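Local coordinates for protein integral membrane indolylacetylinositol arabinosyltransferase EmbB (Mycolicibacterium smegmatis MC2 155, PDB 7BVC) that probably transfers arabinose units in the cell membrane to build the arabinan of the mycobacterial cell-wall polymer arabinogalactan, at residues V88-A102 with N112-D124. Numbering follows the deposited sequence.
Sequences VRDLPPEGGLVFGTA and NAMLVNVTETRVD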
ATOM      1  N   VAL B  88       4.729 -47.294 -32.331  1.00 93.94           N
ATOM      2  CA  VAL B  88       3.628 -46.534 -32.913  1.00 93.94           C
ATOM      3  C   VAL B  88       2.603 -47.470 -33.543  1.00 93.94           C
ATOM      4  O   VAL B  88       1.393 -47.216 -33.483  1.00 93.94           O
ATOM      5  CB  VAL B  88       4.181 -45.515 -33.928  1.00 93.94           C
ATOM      6  CG1 VAL B  88       3.088 -45.019 -34.854  1.00 93.94           C
ATOM      7  CG2 VAL B  88       4.836 -44.351 -33.198  1.00 93.94           C
ATOM      8  N   ARG B  89       3.058 -48.574 -34.134  1.00 97.81           N
ATOM      9  CA  ARG B  89       2.185 -49.540 -34.785  1.00 97.81           C
ATOM     10  C   ARG B  89       1.505 -50.487 -33.801  1.00 97.81           C
ATOM     11  O   ARG B  89       0.909 -51.481 -34.229  1.00 97.81           O
ATOM     12  CB  ARG B  89       2.975 -50.341 -35.822  1.00 97.81           C
ATOM     13  CG  ARG B  89       4.015 -51.276 -35.225  1.00 97.81           C
ATOM     14  CD  ARG B  89       4.869 -51.914 -36.308  1.00 97.81           C
ATOM     15  NE  ARG B  89       5.879 -50.993 -36.823  1.00 97.81           N
ATOM     16  CZ  ARG B  89       5.763 -50.315 -37.960  1.00 97.81           C
ATOM     17  NH1 ARG B  89       4.678 -50.456 -38.710  1.00 97.81           N
ATOM     18  NH2 ARG B  89       6.732 -49.499 -38.349  1.00 97.81           N
ATOM     19  N   ASP B  90       1.576 -50.204 -32.502  1.00 95.78           N
ATOM     20  CA  ASP B  90       0.887 -50.990 -31.490  1.00 95.78           C
ATOM     21  C   ASP B  90      -0.223 -50.230 -30.784  1.00 95.78           C
ATOM     22  O   ASP B  90      -1.174 -50.856 -30.312  1.00 95.78           O
ATOM     23  CB  ASP B  90       1.883 -51.503 -30.437  1.00 95.78           C
ATOM     24  CG  ASP B  90       2.717 -52.662 -30.943  1.00 95.78           C
ATOM     25  OD1 ASP B  90       3.172 -53.474 -30.111  1.00 95.78           O
ATOM     26  OD2 ASP B  90       2.914 -52.762 -32.171  1.00 95.78           O
ATOM     27  N   LEU B  91      -0.123 -48.906 -30.692  1.00 92.53           N
ATOM     28  CA  LEU B  91      -1.203 -48.113 -30.131  1.00 92.53           C
ATOM     29  C   LEU B  91      -2.453 -48.240 -30.999  1.00 92.53           C
ATOM     30  O   LEU B  91      -2.361 -48.532 -32.198  1.00 92.53           O
ATOM     31  CB  LEU B  91      -0.788 -46.645 -30.030  1.00 92.53           C
ATOM     32  CG  LEU B  91       0.107 -46.250 -28.859  1.00 92.53           C
ATOM     33  CD1 LEU B  91       0.705 -44.874 -29.094  1.00 92.53           C
ATOM     34  CD2 LEU B  91      -0.689 -46.270 -27.569  1.00 92.53           C
ATOM     35  N   PRO B  92      -3.635 -48.033 -30.425  1.00 95.10           N
ATOM     36  CA  PRO B  92      -4.856 -47.994 -31.234  1.00 95.10           C
ATOM     37  C   PRO B  92      -4.801 -46.851 -32.228  1.00 95.10           C
ATOM     38  O   PRO B  92      -3.970 -45.940 -32.086  1.00 95.10           O
ATOM     39  CB  PRO B  92      -5.964 -47.778 -30.190  1.00 95.10           C
ATOM     40  CG  PRO B  92      -5.271 -47.192 -29.014  1.00 95.10           C
ATOM     41  CD  PRO B  92      -3.920 -47.833 -28.995  1.00 95.10           C
ATOM     42  N   PRO B  93      -5.654 -46.864 -33.256  1.00 94.92           N
ATOM     43  CA  PRO B  93      -5.645 -45.756 -34.227  1.00 94.92           C
ATOM     44  C   PRO B  93      -5.725 -44.380 -33.584  1.00 94.92           C
ATOM     45  O   PRO B  93      -5.050 -43.450 -34.043  1.00 94.92           O
ATOM     46  CB  PRO B  93      -6.875 -46.053 -35.094  1.00 94.92           C
ATOM     47  CG  PRO B  93      -7.011 -47.534 -35.035  1.00 94.92           C
ATOM     48  CD  PRO B  93      -6.594 -47.931 -33.644  1.00 94.92           C
ATOM     49  N   GLU B  94      -6.519 -44.228 -32.522  1.00 93.44           N
ATOM     50  CA  GLU B  94      -6.591 -42.952 -31.822  1.00 93.44           C
ATOM     51  C   GLU B  94      -5.324 -42.654 -31.034  1.00 93.44           C
ATOM     52  O   GLU B  94      -5.087 -41.492 -30.687  1.00 93.44           O
ATOM     53  CB  GLU B  94      -7.803 -42.928 -30.891  1.00 93.44           C
ATOM     54  CG  GLU B  94      -9.109 -43.309 -31.568  1.00 93.44           C
ATOM     55  CD  GLU B  94      -9.430 -44.785 -31.432  1.00 93.44           C
ATOM     56  OE1 GLU B  94      -8.489 -45.606 -31.468  1.00 93.44           O
ATOM     57  OE2 GLU B  94     -10.623 -45.122 -31.287  1.00 93.44           O
ATOM     58  N   GLY B  95      -4.511 -43.669 -30.750  1.00 88.61           N
ATOM     59  CA  GLY B  95      -3.265 -43.510 -30.037  1.00 88.61           C
ATOM     60  C   GLY B  95      -3.447 -42.896 -28.657  1.00 88.61           C
ATOM     61  O   GLY B  95      -4.522 -42.927 -28.055  1.00 88.61           O
ATOM     62  N   GLY B  96      -2.356 -42.323 -28.160  1.00 75.31           N
ATOM     63  CA  GLY B  96      -2.353 -41.706 -26.850  1.00 75.31           C
ATOM     64  C   GLY B  96      -0.982 -41.213 -26.440  1.00 75.31           C
ATOM     65  O   GLY B  96      -0.281 -40.579 -27.231  1.00 75.31           O
ATOM     66  N   LEU B  97      -0.588 -41.504 -25.203  1.00 63.61           N
ATOM     67  CA  LEU B  97       0.694 -41.073 -24.659  1.00 63.61           C
ATOM     68  C   LEU B  97       1.681 -42.229 -24.743  1.00 63.61           C
ATOM     69  O   LEU B  97       1.521 -43.242 -24.054  1.00 63.61           O
ATOM     70  CB  LEU B  97       0.541 -40.609 -23.213  1.00 63.61           C
ATOM     71  CG  LEU B  97       0.487 -39.115 -22.913  1.00 63.61           C
ATOM     72  CD1 LEU B  97       0.509 -38.900 -21.413  1.00 63.61           C
ATOM     73  CD2 LEU B  97       1.643 -38.394 -23.570  1.00 63.61           C
ATOM     74  N   VAL B  98       2.705 -42.081 -25.585  1.00 61.64           N
ATOM     75  CA  VAL B  98       3.806 -43.037 -25.567  1.00 61.64           C
ATOM     76  C   VAL B  98       4.515 -42.983 -24.222  1.00 61.64           C
ATOM     77  O   VAL B  98       4.741 -44.013 -23.577  1.00 61.64           O
ATOM     78  CB  VAL B  98       4.777 -42.768 -26.729  1.00 61.64           C
ATOM     79  CG1 VAL B  98       5.914 -43.770 -26.700  1.00 61.64           C
ATOM     80  CG2 VAL B  98       4.044 -42.831 -28.055  1.00 61.64           C
ATOM     81  N   PHE B  99       4.872 -41.780 -23.781  1.00 57.05           N
ATOM     82  CA  PHE B  99       5.315 -41.545 -22.416  1.00 57.05           C
ATOM     83  C   PHE B  99       5.150 -40.061 -22.126  1.00 57.05           C
ATOM     84  O   PHE B  99       4.881 -39.258 -23.021  1.00 57.05           O
ATOM     85  CB  PHE B  99       6.759 -42.014 -22.195  1.00 57.05           C
ATOM     86  CG  PHE B  99       7.803 -41.063 -22.709  1.00 57.05           C
ATOM     87  CD1 PHE B  99       8.294 -41.187 -23.997  1.00 57.05           C
ATOM     88  CD2 PHE B  99       8.326 -40.073 -21.894  1.00 57.05           C
ATOM     89  CE1 PHE B  99       9.260 -40.324 -24.469  1.00 57.05           C
ATOM     90  CE2 PHE B  99       9.289 -39.206 -22.361  1.00 57.05           C
ATOM     91  CZ  PHE B  99       9.759 -39.333 -23.649  1.00 57.05           C
ATOM     92  N   GLY B 100       5.304 -39.710 -20.857  1.00 51.53           N
ATOM     93  CA  GLY B 100       5.206 -38.320 -20.451  1.00 51.53           C
ATOM     94  C   GLY B 100       5.745 -38.162 -19.050  1.00 51.53           C
ATOM     95  O   GLY B 100       6.016 -39.141 -18.352  1.00 51.53           O
ATOM     96  N   THR B 101       5.898 -36.904 -18.645  1.00 50.07           N
ATOM     97  CA  THR B 101       6.365 -36.571 -17.306  1.00 50.07           C
ATOM     98  C   THR B 101       5.269 -35.907 -16.481  1.00 50.07           C
ATOM     99  O   THR B 101       5.550 -35.176 -15.530  1.00 50.07           O
ATOM    100  CB  THR B 101       7.604 -35.680 -17.375  1.00 50.07           C
ATOM    101  OG1 THR B 101       7.212 -34.332 -17.656  1.00 50.07           O
ATOM    102  CG2 THR B 101       8.538 -36.164 -18.472  1.00 50.07           C
ATOM    103  N   ALA B 102       4.012 -36.165 -16.843  1.00 56.88           N
ATOM    104  CA  ALA B 102       2.819 -35.705 -16.148  1.00 56.88           C
ATOM    105  C   ALA B 102       1.613 -36.390 -16.778  1.00 56.88           C
ATOM    106  O   ALA B 102       1.646 -36.715 -17.972  1.00 56.88           O
ATOM    107  CB  ALA B 102       2.678 -34.185 -16.226  1.00 56.88           C
ATOM    108  N   ASN B 112       3.465 -27.408 -18.602  1.00 56.08           N
ATOM    109  CA  ASN B 112       4.583 -27.590 -17.688  1.00 56.08           C
ATOM    110  C   ASN B 112       5.472 -28.781 -18.009  1.00 56.08           C
ATOM    111  O   ASN B 112       6.658 -28.745 -17.683  1.00 56.08           O
ATOM    112  CB  ASN B 112       4.073 -27.738 -16.250  1.00 56.08           C
ATOM    113  CG  ASN B 112       3.610 -26.426 -15.660  1.00 56.08           C
ATOM    114  OD1 ASN B 112       4.420 -25.583 -15.281  1.00 56.08           O
ATOM    115  ND2 ASN B 112       2.299 -26.245 -15.578  1.00 56.08           N
ATOM    116  N   ALA B 113       4.946 -29.825 -18.635  1.00 53.02           N
ATOM    117  CA  ALA B 113       5.683 -31.064 -18.812  1.00 53.02           C
ATOM    118  C   ALA B 113       5.940 -31.345 -20.291  1.00 53.02           C
ATOM    119  O   ALA B 113       5.614 -30.540 -21.169  1.00 53.02           O
ATOM    120  CB  ALA B 113       4.926 -32.211 -18.146  1.00 53.02           C
ATOM    121  N   MET B 114       6.533 -32.505 -20.562  1.00 55.69           N
ATOM    122  CA  MET B 114       6.839 -32.954 -21.913  1.00 55.69           C
ATOM    123  C   MET B 114       5.955 -34.142 -22.264  1.00 55.69           C
ATOM    124  O   MET B 114       5.894 -35.119 -21.510  1.00 55.69           O
ATOM    125  CB  MET B 114       8.312 -33.342 -22.043  1.00 55.69           C
ATOM    126  CG  MET B 114       8.608 -34.238 -23.233  1.00 55.69           C
ATOM    127  SD  MET B 114      10.079 -35.254 -23.009  1.00 55.69           S
ATOM    128  CE  MET B 114      11.366 -34.084 -23.433  1.00 55.69           C
ATOM    129  N   LEU B 115       5.280 -34.060 -23.406  1.00 59.17           N
ATOM    130  CA  LEU B 115       4.376 -35.102 -23.869  1.00 59.17           C
ATOM    131  C   LEU B 115       4.799 -35.579 -25.250  1.00 59.17           C
ATOM    132  O   LEU B 115       5.248 -34.786 -26.083  1.00 59.17           O
ATOM    133  CB  LEU B 115       2.932 -34.599 -23.911  1.00 59.17           C
ATOM    134  CG  LEU B 115       2.387 -34.003 -22.612  1.00 59.17           C
ATOM    135  CD1 LEU B 115       1.138 -33.188 -22.886  1.00 59.17           C
ATOM    136  CD2 LEU B 115       2.102 -35.094 -21.598  1.00 59.17           C
ATOM    137  N   VAL B 116       4.661 -36.878 -25.484  1.00 61.45           N
ATOM    138  CA  VAL B 116       4.940 -37.489 -26.782  1.00 61.45           C
ATOM    139  C   VAL B 116       3.643 -38.152 -27.230  1.00 61.45           C
ATOM    140  O   VAL B 116       3.354 -39.301 -26.884  1.00 61.45           O
ATOM    141  CB  VAL B 116       6.096 -38.490 -26.724  1.00 61.45           C
ATOM    142  CG1 VAL B 116       6.398 -39.026 -28.112  1.00 61.45           C
ATOM    143  CG2 VAL B 116       7.326 -37.834 -26.129  1.00 61.45           C
ATOM    144  N   ASN B 117       2.855 -37.430 -28.017  1.00 69.53           N
ATOM    145  CA  ASN B 117       1.521 -37.872 -28.390  1.00 69.53           C
ATOM    146  C   ASN B 117       1.513 -38.525 -29.768  1.00 69.53           C
ATOM    147  O   ASN B 117       2.333 -38.222 -30.638  1.00 69.53           O
ATOM    148  CB  ASN B 117       0.546 -36.696 -28.377  1.00 69.53           C
ATOM    149  CG  ASN B 117       0.418 -36.064 -27.010  1.00 69.53           C
ATOM    150  OD1 ASN B 117       1.090 -35.081 -26.706  1.00 69.53           O
ATOM    151  ND2 ASN B 117      -0.452 -36.622 -26.181  1.00 69.53           N
ATOM    152  N   VAL B 118       0.551 -39.426 -29.958  1.00 77.50           N
ATOM    153  CA  VAL B 118       0.333 -40.122 -31.222  1.00 77.50           C
ATOM    154  C   VAL B 118      -1.161 -40.064 -31.516  1.00 77.50           C
ATOM    155  O   VAL B 118      -1.949 -40.777 -30.886  1.00 77.50           O
ATOM    156  CB  VAL B 118       0.826 -41.575 -31.181  1.00 77.50           C
ATOM    157  CG1 VAL B 118       0.348 -42.331 -32.411  1.00 77.50           C
ATOM    158  CG2 VAL B 118       2.339 -41.618 -31.082  1.00 77.50           C
ATOM    159  N   THR B 119      -1.552 -39.206 -32.453  1.00 84.92           N
ATOM    160  CA  THR B 119      -2.944 -39.077 -32.859  1.00 84.92           C
ATOM    161  C   THR B 119      -3.189 -40.011 -34.048  1.00 84.92           C
ATOM    162  O   THR B 119      -2.389 -40.907 -34.326  1.00 84.92           O
ATOM    163  CB  THR B 119      -3.255 -37.613 -33.171  1.00 84.92           C
ATOM    164  OG1 THR B 119      -2.560 -36.780 -32.235  1.00 84.92           O
ATOM    165  CG2 THR B 119      -4.745 -37.327 -33.030  1.00 84.92           C
ATOM    166  N   GLU B 120      -4.306 -39.832 -34.760  1.00 90.63           N
ATOM    167  CA  GLU B 120      -4.535 -40.583 -35.989  1.00 90.63           C
ATOM    168  C   GLU B 120      -3.753 -40.022 -37.170  1.00 90.63           C
ATOM    169  O   GLU B 120      -3.667 -40.686 -38.209  1.00 90.63           O
ATOM    170  CB  GLU B 120      -6.021 -40.590 -36.360  1.00 90.63           C
ATOM    171  CG  GLU B 120      -6.963 -41.249 -35.376  1.00 90.63           C
ATOM    172  CD  GLU B 120      -7.475 -40.273 -34.342  1.00 90.63           C
ATOM    173  OE1 GLU B 120      -7.104 -39.088 -34.410  1.00 90.63           O
ATOM    174  OE2 GLU B 120      -8.265 -40.679 -33.468  1.00 90.63           O
ATOM    175  N   THR B 121      -3.196 -38.818 -37.043  1.00 88.30           N
ATOM    176  CA  THR B 121      -2.524 -38.159 -38.152  1.00 88.30           C
ATOM    177  C   THR B 121      -1.138 -37.633 -37.816  1.00 88.30           C
ATOM    178  O   THR B 121      -0.456 -37.133 -38.718  1.00 88.30           O
ATOM    179  CB  THR B 121      -3.375 -36.991 -38.675  1.00 88.30           C
ATOM    180  OG1 THR B 121      -3.584 -36.044 -37.621  1.00 88.30           O
ATOM    181  CG2 THR B 121      -4.723 -37.480 -39.188  1.00 88.30           C
ATOM    182  N   ARG B 122      -0.690 -37.733 -36.566  1.00 83.11           N
ATOM    183  CA  ARG B 122       0.546 -37.070 -36.184  1.00 83.11           C
ATOM    184  C   ARG B 122       1.245 -37.826 -35.064  1.00 83.11           C
ATOM    185  O   ARG B 122       0.620 -38.497 -34.238  1.00 83.11           O
ATOM    186  CB  ARG B 122       0.285 -35.625 -35.742  1.00 83.11           C
ATOM    187  CG  ARG B 122       0.313 -34.603 -36.866  1.00 83.11           C
ATOM    188  CD  ARG B 122      -0.141 -33.242 -36.366  1.00 83.11           C
ATOM    189  NE  ARG B 122      -1.577 -33.218 -36.110  1.00 83.11           N
ATOM    190  CZ  ARG B 122      -2.140 -32.626 -35.064  1.00 83.11           C
ATOM    191  NH1 ARG B 122      -1.389 -32.007 -34.163  1.00 83.11           N
ATOM    192  NH2 ARG B 122      -3.455 -32.656 -34.911  1.00 83.11           N
ATOM    193  N   VAL B 123       2.569 -37.702 -35.065  1.00 76.73           N
ATOM    194  CA  VAL B 123       3.428 -37.996 -33.928  1.00 76.73           C
ATOM    195  C   VAL B 123       4.033 -36.670 -33.498  1.00 76.73           C
ATOM    196  O   VAL B 123       4.764 -36.035 -34.271  1.00 76.73           O
ATOM    197  CB  VAL B 123       4.522 -39.015 -34.279  1.00 76.73           C
ATOM    198  CG1 VAL B 123       5.464 -39.206 -33.103  1.00 76.73           C
ATOM    199  CG2 VAL B 123       3.905 -40.337 -34.693  1.00 76.73           C
ATOM    200  N   ASP B 124       3.703 -36.236 -32.284  1.00 72.65           N
ATOM    201  CA  ASP B 124       4.054 -34.907 -31.807  1.00 72.65           C
ATOM    202  C   ASP B 124       4.860 -35.000 -30.521  1.00 72.65           C
ATOM    203  O   ASP B 124       4.646 -35.895 -29.700  1.00 72.65           O
ATOM    204  CB  ASP B 124       2.803 -34.062 -31.556  1.00 72.65           C
ATOM    205  CG  ASP B 124       2.055 -33.738 -32.828  1.00 72.65           C
ATOM    206  OD1 ASP B 124       2.701 -33.659 -33.892  1.00 72.65           O
ATOM    207  OD2 ASP B 124       0.820 -33.563 -32.763  1.00 72.65           O
TER
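Phe99 meets Val116 and Met114 from 114-118, the antiparallel neighbour of strand 97-100. The Phe99 ring lies obliquely to both. Its CE1 reaches Val116 CG2 at 3.6 Å, while the CE2 and CZ corner approaches the sulfur of Met114. This is a Met-aromatic contact, with Met114 SD 5.1 Å from the centroid of the Phe99 ring. The Met114 chain starts anti to its backbone N (chi1 161°) and bends at its last torsion, which brings the sulfur near the ring at a slant.

Farther along, Val118 is the hub of an apolar cluster. Its CG2 branch meets Val98 CG2 at 3.7 Å and the more distant Val88 CG2. The Leu91 side chain crosses Val118 obliquely, with CD1 against Val118 CB. Leu97, Leu115 and Asn117 lie on the face opposite Phe99 and Val116. Leu97 CD2 touches Leu115 CD2 at 3.9 Å. Leu97 and Asn117 run side by side and point the same way.

Two good backbone bonds fix the pairing. Val118 N donates to Gly96 O and Val98 N to Val116 O, both at 3.1 Å. The bonds beyond the corner at Val98 are weak. There Thr101 OG1 touches Ala113 CB and bonds to Ala188 O, and Ala102 CB packs on Ala113 CB at 3.6 Å. At the exposed end the bent Glu120 side chain lies against the type I turn Pro92–Gly95, touching Pro93 and Glu94.

The contact is an antiparallel strand pairing within the concanavalin-like domain. Gly100 and Thr101 also bond through their backbones to Phe193 and Val190. Strand 114-118 continues the sheet through a hairpin to 122-127. Val83 of strand 80-84 packs on Val98 and Phe99, helix 109-112 touches Ala102 and Leu115, and helix 137-140 lies against Val88 and Val118.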